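Local coordinates for protein adenylosuccinate lyase (Francisella tularensis subsp. tularensis SCHU S4, PDB 4EEI) that probably cleaves adenylosuccinate and the related imidazole carboxamide succinate of purine biosynthesis by beta-elimination, releasing fumarate, and binds AMP, at residues B[65-68]-B[69-72]; B[296-299]-B[300-304]; B[303-306]-B[307-311]. All coordinates share one frame; numbering follows the deposited sequence.

Contact 1 of 3, residues B[65-68]-B[69-72]; sequences TKHD and IIAF. With AMP (adenosine monophosphate), chain O.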
ATOM      1  N   THR B  65     -32.750 -14.035 -10.588  1.00 41.89           N
ATOM      2  CA  THR B  65     -32.256 -13.097 -11.593  1.00 39.81           C
ATOM      3  C   THR B  65     -30.734 -13.080 -11.754  1.00 40.31           C
ATOM      4  O   THR B  65     -30.235 -12.824 -12.852  1.00 41.70           O
ATOM      5  CB  THR B  65     -32.754 -11.657 -11.317  1.00 40.00           C
ATOM      6  OG1 THR B  65     -32.134 -11.142 -10.133  1.00 39.22           O
ATOM      7  CG2 THR B  65     -34.279 -11.634 -11.146  1.00 41.77           C
ATOM      8  N   LYS B  66     -30.011 -13.344 -10.664  1.00 37.61           N
ATOM      9  CA  LYS B  66     -28.547 -13.200 -10.617  1.00 42.22           C
ATOM     10  C   LYS B  66     -28.133 -11.749 -10.846  1.00 43.37           C
ATOM     11  O   LYS B  66     -26.992 -11.469 -11.235  1.00 41.60           O
ATOM     12  CB  LYS B  66     -27.847 -14.088 -11.650  1.00 46.91           C
ATOM     13  CG  LYS B  66     -28.325 -15.524 -11.678  1.00 53.55           C
ATOM     14  CD  LYS B  66     -27.961 -16.228 -10.391  1.00 58.28           C
ATOM     15  CE  LYS B  66     -28.348 -17.698 -10.441  1.00 63.53           C
ATOM     16  NZ  LYS B  66     -27.658 -18.465  -9.366  1.00 66.10           N
ATOM     17  N   HIS B  67     -29.062 -10.829 -10.601  1.00 38.98           N
ATOM     18  CA  HIS B  67     -28.844  -9.422 -10.903  1.00 36.55           C
ATOM     19  C   HIS B  67     -29.594  -8.593  -9.880  1.00 34.04           C
ATOM     20  O   HIS B  67     -30.823  -8.587  -9.869  1.00 32.46           O
ATOM     21  CB  HIS B  67     -29.355  -9.110 -12.311  1.00 39.18           C
ATOM     22  CG  HIS B  67     -28.910  -7.779 -12.836  1.00 41.46           C
ATOM     23  ND1 HIS B  67     -29.131  -6.598 -12.159  1.00 40.53           N
ATOM     24  CD2 HIS B  67     -28.257  -7.442 -13.975  1.00 42.03           C
ATOM     25  CE1 HIS B  67     -28.634  -5.592 -12.856  1.00 41.46           C
ATOM     26  NE2 HIS B  67     -28.096  -6.078 -13.962  1.00 39.53           N
ATOM     27  N   ASP B  68     -28.861  -7.890  -9.023  1.00 31.41           N
ATOM     28  CA  ASP B  68     -29.488  -7.216  -7.882  1.00 33.18           C
ATOM     29  C   ASP B  68     -30.440  -6.056  -8.233  1.00 35.33           C
ATOM     30  O   ASP B  68     -31.447  -5.852  -7.546  1.00 32.85           O
ATOM     31  CB  ASP B  68     -28.450  -6.811  -6.817  1.00 33.19           C
ATOM     32  CG  ASP B  68     -27.348  -5.900  -7.359  1.00 42.44           C
ATOM     33  OD1 ASP B  68     -27.048  -5.939  -8.576  1.00 38.96           O
ATOM     34  OD2 ASP B  68     -26.765  -5.149  -6.541  1.00 46.07           O
ATOM     35  N   ILE B  69     -30.152  -5.323  -9.307  1.00 32.68           N
ATOM     36  CA  ILE B  69     -31.014  -4.201  -9.694  1.00 32.79           C
ATOM     37  C   ILE B  69     -32.323  -4.661 -10.333  1.00 32.56           C
ATOM     38  O   ILE B  69     -33.382  -4.072 -10.093  1.00 34.43           O
ATOM     39  CB  ILE B  69     -30.297  -3.211 -10.629  1.00 35.72           C
ATOM     40  CG1 ILE B  69     -28.935  -2.842 -10.051  1.00 37.89           C
ATOM     41  CG2 ILE B  69     -31.136  -1.960 -10.826  1.00 33.25           C
ATOM     42  CD1 ILE B  69     -28.995  -2.453  -8.569  1.00 40.52           C
ATOM     43  N   ILE B  70     -32.252  -5.701 -11.160  1.00 33.63           N
ATOM     44  CA  ILE B  70     -33.464  -6.318 -11.691  1.00 35.38           C
ATOM     45  C   ILE B  70     -34.334  -6.800 -10.535  1.00 34.05           C
ATOM     46  O   ILE B  70     -35.549  -6.615 -10.541  1.00 35.06           O
ATOM     47  CB  ILE B  70     -33.146  -7.506 -12.620  1.00 38.60           C
ATOM     48  CG1 ILE B  70     -32.337  -7.044 -13.836  1.00 40.13           C
ATOM     49  CG2 ILE B  70     -34.426  -8.202 -13.061  1.00 37.92           C
ATOM     50  CD1 ILE B  70     -31.966  -8.170 -14.799  1.00 41.29           C
ATOM     51  N   ALA B  71     -33.697  -7.407  -9.536  1.00 31.80           N
ATOM     52  CA  ALA B  71     -34.404  -7.872  -8.343  1.00 33.56           C
ATOM     53  C   ALA B  71     -35.072  -6.722  -7.590  1.00 35.48           C
ATOM     54  O   ALA B  71     -36.236  -6.818  -7.205  1.00 34.97           O
ATOM     55  CB  ALA B  71     -33.464  -8.629  -7.429  1.00 35.26           C
ATOM     56  N   PHE B  72     -34.322  -5.645  -7.372  1.00 34.51           N
ATOM     57  CA  PHE B  72     -34.860  -4.452  -6.724  1.00 34.01           C
ATOM     58  C   PHE B  72     -36.031  -3.842  -7.501  1.00 30.82           C
ATOM     59  O   PHE B  72     -37.080  -3.547  -6.924  1.00 29.90           O
ATOM     60  CB  PHE B  72     -33.759  -3.405  -6.535  1.00 35.16           C
ATOM     61  CG  PHE B  72     -34.281  -2.011  -6.297  1.00 37.01           C
ATOM     62  CD1 PHE B  72     -34.789  -1.652  -5.059  1.00 36.80           C
ATOM     63  CD2 PHE B  72     -34.262  -1.061  -7.315  1.00 39.79           C
ATOM     64  CE1 PHE B  72     -35.271  -0.376  -4.833  1.00 36.41           C
ATOM     65  CE2 PHE B  72     -34.739   0.222  -7.097  1.00 38.82           C
ATOM     66  CZ  PHE B  72     -35.243   0.563  -5.853  1.00 35.19           C
TER
HETATM   67  P   AMP O 503     -21.058  -8.153  -7.109  1.00 31.67           P
HETATM   68  O1P AMP O 503     -21.234  -9.187  -6.028  1.00 27.20           O
HETATM   69  O2P AMP O 503     -19.891  -8.405  -8.028  1.00 29.12           O
HETATM   70  O3P AMP O 503     -21.176  -6.729  -6.631  1.00 28.87           O
HETATM   71  O5' AMP O 503     -22.348  -8.350  -8.051  1.00 34.43           O
HETATM   72  C5' AMP O 503     -22.662  -7.397  -9.065  1.00 33.73           C
HETATM   73  C4' AMP O 503     -24.126  -7.538  -9.461  1.00 34.06           C
HETATM   74  O4' AMP O 503     -24.455  -6.589 -10.479  1.00 34.34           O
HETATM   75  C3' AMP O 503     -24.414  -8.919 -10.028  1.00 36.31           C
HETATM   76  O3' AMP O 503     -25.599  -9.431  -9.419  1.00 39.18           O
HETATM   77  C2' AMP O 503     -24.660  -8.698 -11.503  1.00 38.30           C
HETATM   78  O2' AMP O 503     -25.688  -9.563 -11.989  1.00 41.61           O
HETATM   79  C1' AMP O 503     -25.093  -7.245 -11.577  1.00 34.74           C
HETATM   80  N9  AMP O 503     -24.695  -6.636 -12.868  1.00 34.91           N
HETATM   81  C8  AMP O 503     -24.285  -7.301 -13.961  1.00 34.45           C
HETATM   82  N7  AMP O 503     -24.002  -6.446 -14.974  1.00 33.74           N
HETATM   83  C5  AMP O 503     -24.238  -5.200 -14.527  1.00 33.31           C
HETATM   84  C6  AMP O 503     -24.143  -3.831 -15.083  1.00 33.59           C
HETATM   85  N6  AMP O 503     -23.730  -3.622 -16.354  1.00 32.00           N
HETATM   86  N1  AMP O 503     -24.485  -2.804 -14.276  1.00 31.39           N
HETATM   87  C2  AMP O 503     -24.898  -3.000 -13.010  1.00 32.85           C
HETATM   88  N3  AMP O 503     -25.006  -4.213 -12.441  1.00 31.50           N
HETATM   89  C4  AMP O 503     -24.696  -5.332 -13.137  1.00 32.72           C
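The imidazole of His67 lies over the side chain of Ile70, at about a right angle. CG1 of Ile70 makes a CH-pi contact with one face of the His67 ring, 3.8 Å from the ring centroid and offset toward the rim. The opposite face of the ring is covered by AMP, with C1' of the ribose over its centre. CG of His67 is anti to the backbone N (chi1 -167°), which lets the ring fold back along the start of the helix. His67 ND1 accepts a weak bond from Ile69 N at 3.3 Å, at the edge and in the ring plane. His67 is thus the N-cap of helix 68-77. Helix 55-65 ends just before, where Lys66 leaves helical geometry with a positive phi. The carbonyl O of Lys66 faces the ribose and accepts from AMP O3' at 3.1 Å. His67 NE2 is hydrogen-bonded to a bound succinic acid. The carbonyl O of His67 takes two donors: Ala71 N in the carbonyl plane at 3.1 Å, and Thr65 OG1 from above that plane at 2.9 Å. Phe72 N bonds Asp68 O at 2.9 Å, the next bond along the helix. CG2 of Thr65 touches CG2 of Ile70 at 3.9 Å. Asp68 OD1 lies 3.3 Å from AMP O4', while its OD2 forms a salt bridge with Arg310.

Contact 2 of 3, residues B[296-299]-B[300-304]; sequences VLWH and ERDIS. With AMP (adenosine monophosphate), chain O.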
ATOM      1  N   VAL B 296      -9.174   2.081 -12.149  1.00 19.77           N
ATOM      2  CA  VAL B 296      -8.739   1.574 -13.458  1.00 21.14           C
ATOM      3  C   VAL B 296      -9.744   0.580 -14.037  1.00 25.19           C
ATOM      4  O   VAL B 296      -9.471  -0.626 -14.128  1.00 24.57           O
ATOM      5  CB  VAL B 296      -7.326   0.958 -13.365  1.00 21.66           C
ATOM      6  CG1 VAL B 296      -6.750   0.713 -14.761  1.00 23.46           C
ATOM      7  CG2 VAL B 296      -6.421   1.900 -12.577  1.00 21.16           C
ATOM      8  N   LEU B 297     -10.909   1.100 -14.430  1.00 22.28           N
ATOM      9  CA  LEU B 297     -11.959   0.287 -15.036  1.00 22.86           C
ATOM     10  C   LEU B 297     -11.802   0.169 -16.551  1.00 23.94           C
ATOM     11  O   LEU B 297     -11.351   1.107 -17.216  1.00 23.12           O
ATOM     12  CB  LEU B 297     -13.328   0.888 -14.711  1.00 23.72           C
ATOM     13  CG  LEU B 297     -13.614   1.065 -13.218  1.00 22.94           C
ATOM     14  CD1 LEU B 297     -15.004   1.659 -13.020  1.00 23.68           C
ATOM     15  CD2 LEU B 297     -13.462  -0.261 -12.447  1.00 20.58           C
ATOM     16  N   TRP B 298     -12.185  -0.981 -17.094  1.00 19.07           N
ATOM     17  CA  TRP B 298     -12.062  -1.228 -18.516  1.00 19.22           C
ATOM     18  C   TRP B 298     -13.133  -0.538 -19.307  1.00 22.28           C
ATOM     19  O   TRP B 298     -14.338  -0.693 -19.024  1.00 21.41           O
ATOM     20  CB  TRP B 298     -12.104  -2.723 -18.798  1.00 23.46           C
ATOM     21  CG  TRP B 298     -10.873  -3.461 -18.340  1.00 20.36           C
ATOM     22  CD1 TRP B 298      -9.841  -2.981 -17.542  1.00 19.53           C
ATOM     23  CD2 TRP B 298     -10.506  -4.849 -18.643  1.00 20.37           C
ATOM     24  NE1 TRP B 298      -8.892  -3.947 -17.338  1.00 20.36           N
ATOM     25  CE2 TRP B 298      -9.229  -5.090 -17.969  1.00 20.30           C
ATOM     26  CE3 TRP B 298     -11.084  -5.873 -19.374  1.00 22.47           C
ATOM     27  CZ2 TRP B 298      -8.582  -6.308 -18.043  1.00 21.21           C
ATOM     28  CZ3 TRP B 298     -10.421  -7.098 -19.439  1.00 27.75           C
ATOM     29  CH2 TRP B 298      -9.201  -7.307 -18.789  1.00 22.72           C
ATOM     30  N   HIS B 299     -12.708   0.271 -20.269  1.00 19.01           N
ATOM     31  CA  HIS B 299     -13.609   0.912 -21.200  1.00 23.45           C
ATOM     32  C   HIS B 299     -14.678   1.678 -20.484  1.00 23.14           C
ATOM     33  O   HIS B 299     -14.399   2.400 -19.507  1.00 20.95           O
ATOM     34  CB  HIS B 299     -14.214  -0.112 -22.152  1.00 20.77           C
ATOM     35  CG  HIS B 299     -13.210  -0.723 -23.099  1.00 24.11           C
ATOM     36  ND1 HIS B 299     -12.382   0.022 -23.852  1.00 25.89           N
ATOM     37  CD2 HIS B 299     -12.916  -2.052 -23.391  1.00 26.86           C
ATOM     38  CE1 HIS B 299     -11.601  -0.786 -24.592  1.00 25.45           C
ATOM     39  NE2 HIS B 299     -11.928  -2.055 -24.309  1.00 26.58           N
ATOM     40  N   GLU B 300     -15.934   1.443 -20.850  0.74 22.67           N
ATOM     41  CA  GLU B 300     -17.046   2.204 -20.290  0.74 21.49           C
ATOM     42  C   GLU B 300     -17.509   1.627 -18.956  0.74 25.53           C
ATOM     43  O   GLU B 300     -18.530   2.041 -18.412  0.74 17.87           O
ATOM     44  CB  GLU B 300     -18.206   2.281 -21.281  0.74 21.67           C
ATOM     45  CG  GLU B 300     -17.956   3.234 -22.438  0.74 23.82           C
ATOM     46  CD  GLU B 300     -16.798   2.792 -23.309  0.74 30.23           C
ATOM     47  OE1 GLU B 300     -16.820   1.638 -23.782  0.74 28.27           O
ATOM     48  OE2 GLU B 300     -15.865   3.593 -23.518  0.74 29.63           O
ATOM     49  N   ARG B 301     -16.746   0.671 -18.436  0.74 25.18           N
ATOM     50  CA  ARG B 301     -16.990   0.136 -17.102  0.74 24.75           C
ATOM     51  C   ARG B 301     -16.781  -1.367 -16.983  0.74 23.34           C
ATOM     52  O   ARG B 301     -16.956  -2.121 -17.938  0.74 21.98           O
ATOM     53  CB  ARG B 301     -18.390   0.512 -16.601  0.74 25.50           C
ATOM     54  CG  ARG B 301     -19.450  -0.563 -16.796  0.74 25.46           C
ATOM     55  CD  ARG B 301     -19.249  -1.750 -15.866  0.74 24.28           C
ATOM     56  NE  ARG B 301     -19.344  -1.387 -14.454  0.74 24.60           N
ATOM     57  CZ  ARG B 301     -20.481  -1.134 -13.817  0.74 24.43           C
ATOM     58  NH1 ARG B 301     -21.637  -1.198 -14.464  0.74 24.35           N
ATOM     59  NH2 ARG B 301     -20.465  -0.813 -12.531  0.74 24.81           N
ATOM     60  N   ASP B 302     -16.401  -1.779 -15.781  0.74 27.44           N
ATOM     61  CA  ASP B 302     -16.308  -3.179 -15.416  0.74 26.19           C
ATOM     62  C   ASP B 302     -16.558  -3.266 -13.918  0.74 21.42           C
ATOM     63  O   ASP B 302     -16.492  -2.250 -13.230  0.74 24.88           O
ATOM     64  CB  ASP B 302     -14.938  -3.754 -15.778  0.74 27.61           C
ATOM     65  CG  ASP B 302     -13.904  -3.538 -14.690  0.74 27.09           C
ATOM     66  OD1 ASP B 302     -12.847  -2.944 -14.986  0.74 23.88           O
ATOM     67  OD2 ASP B 302     -14.146  -3.962 -13.543  0.74 27.26           O
ATOM     68  N   ILE B 303     -17.209  -4.348 -13.515  1.00 18.70           N
ATOM     69  CA  ILE B 303     -17.814  -4.327 -12.189  1.00 18.60           C
ATOM     70  C   ILE B 303     -16.903  -4.777 -11.045  1.00 21.05           C
ATOM     71  O   ILE B 303     -17.378  -5.034  -9.943  1.00 21.44           O
ATOM     72  CB  ILE B 303     -19.125  -5.140 -12.159  1.00 23.59           C
ATOM     73  CG1 ILE B 303     -20.070  -4.589 -11.091  1.00 25.28           C
ATOM     74  CG2 ILE B 303     -18.840  -6.615 -11.927  1.00 23.48           C
ATOM     75  CD1 ILE B 303     -21.512  -4.504 -11.539  1.00 29.11           C
ATOM     76  N   SER B 304     -15.600  -4.858 -11.297  1.00 18.96           N
ATOM     77  CA  SER B 304     -14.664  -5.303 -10.256  1.00 21.69           C
ATOM     78  C   SER B 304     -14.695  -4.414  -9.010  1.00 22.87           C
ATOM     79  O   SER B 304     -14.483  -4.885  -7.885  1.00 21.75           O
ATOM     80  CB  SER B 304     -13.239  -5.357 -10.810  1.00 23.15           C
ATOM     81  OG  SER B 304     -12.798  -4.069 -11.203  1.00 22.12           O
TER
HETATM   82  P   AMP O 503     -21.058  -8.153  -7.109  1.00 31.67           P
HETATM   83  O1P AMP O 503     -21.234  -9.187  -6.028  1.00 27.20           O
HETATM   84  O2P AMP O 503     -19.891  -8.405  -8.028  1.00 29.12           O
HETATM   85  O3P AMP O 503     -21.176  -6.729  -6.631  1.00 28.87           O
HETATM   86  O5' AMP O 503     -22.348  -8.350  -8.051  1.00 34.43           O
HETATM   87  C5' AMP O 503     -22.662  -7.397  -9.065  1.00 33.73           C
HETATM   88  C4' AMP O 503     -24.126  -7.538  -9.461  1.00 34.06           C
HETATM   89  O4' AMP O 503     -24.455  -6.589 -10.479  1.00 34.34           O
HETATM   90  C3' AMP O 503     -24.414  -8.919 -10.028  1.00 36.31           C
HETATM   91  O3' AMP O 503     -25.599  -9.431  -9.419  1.00 39.18           O
HETATM   92  C2' AMP O 503     -24.660  -8.698 -11.503  1.00 38.30           C
HETATM   93  O2' AMP O 503     -25.688  -9.563 -11.989  1.00 41.61           O
HETATM   94  C1' AMP O 503     -25.093  -7.245 -11.577  1.00 34.74           C
HETATM   95  N9  AMP O 503     -24.695  -6.636 -12.868  1.00 34.91           N
HETATM   96  C8  AMP O 503     -24.285  -7.301 -13.961  1.00 34.45           C
HETATM   97  N7  AMP O 503     -24.002  -6.446 -14.974  1.00 33.74           N
HETATM   98  C5  AMP O 503     -24.238  -5.200 -14.527  1.00 33.31           C
HETATM   99  C6  AMP O 503     -24.143  -3.831 -15.083  1.00 33.59           C
HETATM  100  N6  AMP O 503     -23.730  -3.622 -16.354  1.00 32.00           N
HETATM  101  N1  AMP O 503     -24.485  -2.804 -14.276  1.00 31.39           N
HETATM  102  C2  AMP O 503     -24.898  -3.000 -13.010  1.00 32.85           C
HETATM  103  N3  AMP O 503     -25.006  -4.213 -12.441  1.00 31.50           N
HETATM  104  C4  AMP O 503     -24.696  -5.332 -13.137  1.00 32.72           C
HETATM  105  O   HOH W   1     -10.638  -3.143 -13.534  1.00 27.51           O
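The Asp302 carboxylate reaches back across the turn to the backbone N of Trp298. Among the backbone bonds, Arg301 N donates to Trp298 O at 2.8 Å, closing a type II' beta turn. Asp302 OD1 accepts from Trp298 N at 3.0 Å, on its anti side and slightly out of the carboxylate plane. Asp302 OD2 takes Ser304 OG on its syn lone pair at 2.7 Å and Ser304 N at 2.8 Å, an Asx turn. A water donates to both Val296 O and Asp302 OD1. The CD2 methyl of Leu297 packs against the carboxylate, 3.7 Å from Asp302 OD1. The Arg301 chain is bent at chi2 and chi3, and its guanidinium ends beside the adenine. Arg301 NH1 lies 3.3 Å from AMP N1 and is hydrogen-bonded to Gln212 and Ser95. CD1 of Ile303 sits over one face of the guanidinium, offset toward its rim, and 3.6 Å from AMP N3. Glu300 OE1 accepts from Arg139 N and OE2 forms a salt bridge with Lys153, both of the third subunit. Glu300, Arg301 and Asp302 are modelled in two conformers; one is described. Several donors surround the buried Asp302 carboxylate, which in this conformer probably helps to keep it ionised.

Contact 3 of 3, residues B[303-306]-B[307-311]; sequences ISHS and SAERF. With AMP (adenosine monophosphate), chain O; EDO (1,2-ethanediol), chain Q.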
ATOM      1  N   ILE B 303     -17.209  -4.348 -13.515  1.00 18.70           N
ATOM      2  CA  ILE B 303     -17.814  -4.327 -12.189  1.00 18.60           C
ATOM      3  C   ILE B 303     -16.903  -4.777 -11.045  1.00 21.05           C
ATOM      4  O   ILE B 303     -17.378  -5.034  -9.943  1.00 21.44           O
ATOM      5  CB  ILE B 303     -19.125  -5.140 -12.159  1.00 23.59           C
ATOM      6  CG1 ILE B 303     -20.070  -4.589 -11.091  1.00 25.28           C
ATOM      7  CG2 ILE B 303     -18.840  -6.615 -11.927  1.00 23.48           C
ATOM      8  CD1 ILE B 303     -21.512  -4.504 -11.539  1.00 29.11           C
ATOM      9  N   SER B 304     -15.600  -4.858 -11.297  1.00 18.96           N
ATOM     10  CA  SER B 304     -14.664  -5.303 -10.256  1.00 21.69           C
ATOM     11  C   SER B 304     -14.695  -4.414  -9.010  1.00 22.87           C
ATOM     12  O   SER B 304     -14.483  -4.885  -7.885  1.00 21.75           O
ATOM     13  CB  SER B 304     -13.239  -5.357 -10.810  1.00 23.15           C
ATOM     14  OG  SER B 304     -12.798  -4.069 -11.203  1.00 22.12           O
ATOM     15  N   HIS B 305     -14.963  -3.128  -9.200  1.00 16.25           N
ATOM     16  CA  HIS B 305     -14.969  -2.185  -8.072  1.00 18.01           C
ATOM     17  C   HIS B 305     -16.110  -2.451  -7.103  1.00 19.55           C
ATOM     18  O   HIS B 305     -16.069  -2.023  -5.937  1.00 17.42           O
ATOM     19  CB  HIS B 305     -15.127  -0.767  -8.605  1.00 18.15           C
ATOM     20  CG  HIS B 305     -16.417  -0.553  -9.336  1.00 20.57           C
ATOM     21  ND1 HIS B 305     -17.565  -0.120  -8.705  1.00 21.60           N
ATOM     22  CD2 HIS B 305     -16.751  -0.759 -10.631  1.00 19.24           C
ATOM     23  CE1 HIS B 305     -18.545  -0.046  -9.585  1.00 21.99           C
ATOM     24  NE2 HIS B 305     -18.083  -0.426 -10.765  1.00 20.57           N
ATOM     25  N   SER B 306     -17.148  -3.128  -7.583  1.00 22.49           N
ATOM     26  CA  SER B 306     -18.376  -3.275  -6.803  1.00 24.19           C
ATOM     27  C   SER B 306     -18.185  -4.113  -5.537  1.00 22.30           C
ATOM     28  O   SER B 306     -18.475  -3.649  -4.431  1.00 20.24           O
ATOM     29  CB  SER B 306     -19.497  -3.854  -7.676  1.00 23.74           C
ATOM     30  OG  SER B 306     -20.647  -4.109  -6.894  1.00 31.54           O
ATOM     31  N   SER B 307     -17.706  -5.346  -5.687  1.00 20.40           N
ATOM     32  CA  SER B 307     -17.489  -6.202  -4.510  1.00 19.85           C
ATOM     33  C   SER B 307     -16.550  -5.522  -3.517  1.00 22.42           C
ATOM     34  O   SER B 307     -16.786  -5.533  -2.308  1.00 22.34           O
ATOM     35  CB  SER B 307     -16.898  -7.544  -4.923  1.00 22.88           C
ATOM     36  OG  SER B 307     -15.718  -7.351  -5.685  1.00 23.98           O
ATOM     37  N   ALA B 308     -15.484  -4.926  -4.026  1.00 22.29           N
ATOM     38  CA  ALA B 308     -14.540  -4.219  -3.152  1.00 21.23           C
ATOM     39  C   ALA B 308     -15.225  -3.109  -2.367  1.00 18.80           C
ATOM     40  O   ALA B 308     -15.061  -3.006  -1.149  1.00 20.92           O
ATOM     41  CB  ALA B 308     -13.379  -3.668  -3.953  1.00 21.22           C
ATOM     42  N   GLU B 309     -15.998  -2.280  -3.062  1.00 19.40           N
ATOM     43  CA  GLU B 309     -16.700  -1.177  -2.408  1.00 18.77           C
ATOM     44  C   GLU B 309     -17.692  -1.654  -1.352  1.00 21.71           C
ATOM     45  O   GLU B 309     -17.881  -0.988  -0.329  1.00 21.00           O
ATOM     46  CB  GLU B 309     -17.374  -0.270  -3.460  1.00 16.93           C
ATOM     47  CG  GLU B 309     -16.347   0.569  -4.224  1.00 16.98           C
ATOM     48  CD  GLU B 309     -16.884   1.244  -5.485  1.00 19.44           C
ATOM     49  OE1 GLU B 309     -18.010   0.924  -5.927  1.00 20.81           O
ATOM     50  OE2 GLU B 309     -16.158   2.097  -6.047  1.00 18.84           O
ATOM     51  N   ARG B 310     -18.325  -2.804  -1.580  1.00 17.04           N
ATOM     52  CA  ARG B 310     -19.282  -3.331  -0.601  1.00 15.95           C
ATOM     53  C   ARG B 310     -18.622  -3.651   0.732  1.00 21.97           C
ATOM     54  O   ARG B 310     -19.266  -3.602   1.769  1.00 19.32           O
ATOM     55  CB  ARG B 310     -19.950  -4.606  -1.128  1.00 19.01           C
ATOM     56  CG  ARG B 310     -20.873  -4.425  -2.338  1.00 20.16           C
ATOM     57  CD  ARG B 310     -21.507  -5.774  -2.685  1.00 21.33           C
ATOM     58  NE  ARG B 310     -22.120  -5.792  -4.008  1.00 25.03           N
ATOM     59  CZ  ARG B 310     -23.397  -5.514  -4.255  1.00 30.83           C
ATOM     60  NH1 ARG B 310     -24.220  -5.188  -3.267  1.00 29.31           N
ATOM     61  NH2 ARG B 310     -23.853  -5.567  -5.501  1.00 28.29           N
ATOM     62  N   PHE B 311     -17.339  -3.999   0.703  1.00 19.80           N
ATOM     63  CA  PHE B 311     -16.589  -4.248   1.936  1.00 16.89           C
ATOM     64  C   PHE B 311     -16.031  -2.961   2.525  1.00 19.00           C
ATOM     65  O   PHE B 311     -16.293  -2.632   3.678  1.00 21.80           O
ATOM     66  CB  PHE B 311     -15.393  -5.168   1.672  1.00 16.49           C
ATOM     67  CG  PHE B 311     -15.740  -6.632   1.596  1.00 19.56           C
ATOM     68  CD1 PHE B 311     -15.858  -7.390   2.750  1.00 21.76           C
ATOM     69  CD2 PHE B 311     -15.903  -7.253   0.369  1.00 23.50           C
ATOM     70  CE1 PHE B 311     -16.156  -8.746   2.670  1.00 24.39           C
ATOM     71  CE2 PHE B 311     -16.185  -8.605   0.285  1.00 28.00           C
ATOM     72  CZ  PHE B 311     -16.319  -9.347   1.430  1.00 24.43           C
TER
HETATM   73  P   AMP O 503     -21.058  -8.153  -7.109  1.00 31.67           P
HETATM   74  O1P AMP O 503     -21.234  -9.187  -6.028  1.00 27.20           O
HETATM   75  O2P AMP O 503     -19.891  -8.405  -8.028  1.00 29.12           O
HETATM   76  O3P AMP O 503     -21.176  -6.729  -6.631  1.00 28.87           O
HETATM   77  O5' AMP O 503     -22.348  -8.350  -8.051  1.00 34.43           O
HETATM   78  C5' AMP O 503     -22.662  -7.397  -9.065  1.00 33.73           C
HETATM   79  C4' AMP O 503     -24.126  -7.538  -9.461  1.00 34.06           C
HETATM   80  O4' AMP O 503     -24.455  -6.589 -10.479  1.00 34.34           O
HETATM   81  C3' AMP O 503     -24.414  -8.919 -10.028  1.00 36.31           C
HETATM   82  O3' AMP O 503     -25.599  -9.431  -9.419  1.00 39.18           O
HETATM   83  C2' AMP O 503     -24.660  -8.698 -11.503  1.00 38.30           C
HETATM   84  O2' AMP O 503     -25.688  -9.563 -11.989  1.00 41.61           O
HETATM   85  C1' AMP O 503     -25.093  -7.245 -11.577  1.00 34.74           C
HETATM   86  N9  AMP O 503     -24.695  -6.636 -12.868  1.00 34.91           N
HETATM   87  C8  AMP O 503     -24.285  -7.301 -13.961  1.00 34.45           C
HETATM   88  N7  AMP O 503     -24.002  -6.446 -14.974  1.00 33.74           N
HETATM   89  C5  AMP O 503     -24.238  -5.200 -14.527  1.00 33.31           C
HETATM   90  C6  AMP O 503     -24.143  -3.831 -15.083  1.00 33.59           C
HETATM   91  N6  AMP O 503     -23.730  -3.622 -16.354  1.00 32.00           N
HETATM   92  N1  AMP O 503     -24.485  -2.804 -14.276  1.00 31.39           N
HETATM   93  C2  AMP O 503     -24.898  -3.000 -13.010  1.00 32.85           C
HETATM   94  N3  AMP O 503     -25.006  -4.213 -12.441  1.00 31.50           N
HETATM   95  C4  AMP O 503     -24.696  -5.332 -13.137  1.00 32.72           C
HETATM   96  C1  EDO Q 505     -21.700   0.004  -5.491  1.00 42.40           C
HETATM   97  O1  EDO Q 505     -20.389   0.060  -6.054  1.00 38.02           O
HETATM   98  C2  EDO Q 505     -21.632  -0.713  -4.150  0.66 44.40           C
HETATM   99  O2  EDO Q 505     -20.767  -1.841  -4.294  0.59 42.42           O
HETATM  100  O   HOH W   2     -17.510  -6.918  -8.027  1.00 22.99           O
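Ile303 ends the loop, and residues 304-311 form the first turns of helix 304-333. Two i to i+4 bonds join the segments: Glu309 N to His305 O at 2.9 Å, and Arg310 N to Ser306 O at 3.0 Å. His305 ND1 donates to Glu309 OE1 at 3.0 Å, nearly straight at 167°. The carboxylate oxygen lies in the ring plane, but the ring N-H meets it from above the carboxylate plane. The two planes are 63° apart. Glu309 OE1 also accepts from O1 of an ethanediol, probably a crystallisation additive. His305 NE2 is bonded to Arg301, and Glu309 OE2 forms a salt bridge with Arg216. Ser306 and Arg310, one turn apart, share a phosphate oxygen. Ser306 OG, anti to its own N (chi1 175°), donates to AMP O3P at 2.7 Å. The Arg310 chain is extended from CG to NE, which carries its guanidinium out to the same oxygen. Arg310 NE and NH2 both donate to AMP O3P, at 2.9 and 3.1 Å, and the oxygen lies at the guanidinium edge in its plane; NH2 also has a salt bridge with Asp68. A water bridges Ser307 N, Ile303 O and AMP O2P. Tyr5 and Arg4 of the second subunit also bind AMP. The helix start thus meets the phosphate through Ser306, Arg310 and that water, as helix N-termini often do in phosphate sites.

Overall arrangement
From the N terminus, contact 1 comes first, at the break between helix 55-65 and helix 68-77. Far along the chain, contact 2 shapes the loop that leaves helix 272-293. Contact 3 follows at once in helix 304-333. All three are local and run in series; none nests or crosses, though contacts 2 and 3 share Ile303 and Ser304. Leu297 packs on His305 between them. Contact 1 meets contact 3 through the Asp68 to Arg310 salt bridge, but it does not touch contact 2. All three touch the same AMP, so the nucleotide ties two distant parts of the chain. The second subunit adjoins both contacts 2 and 3.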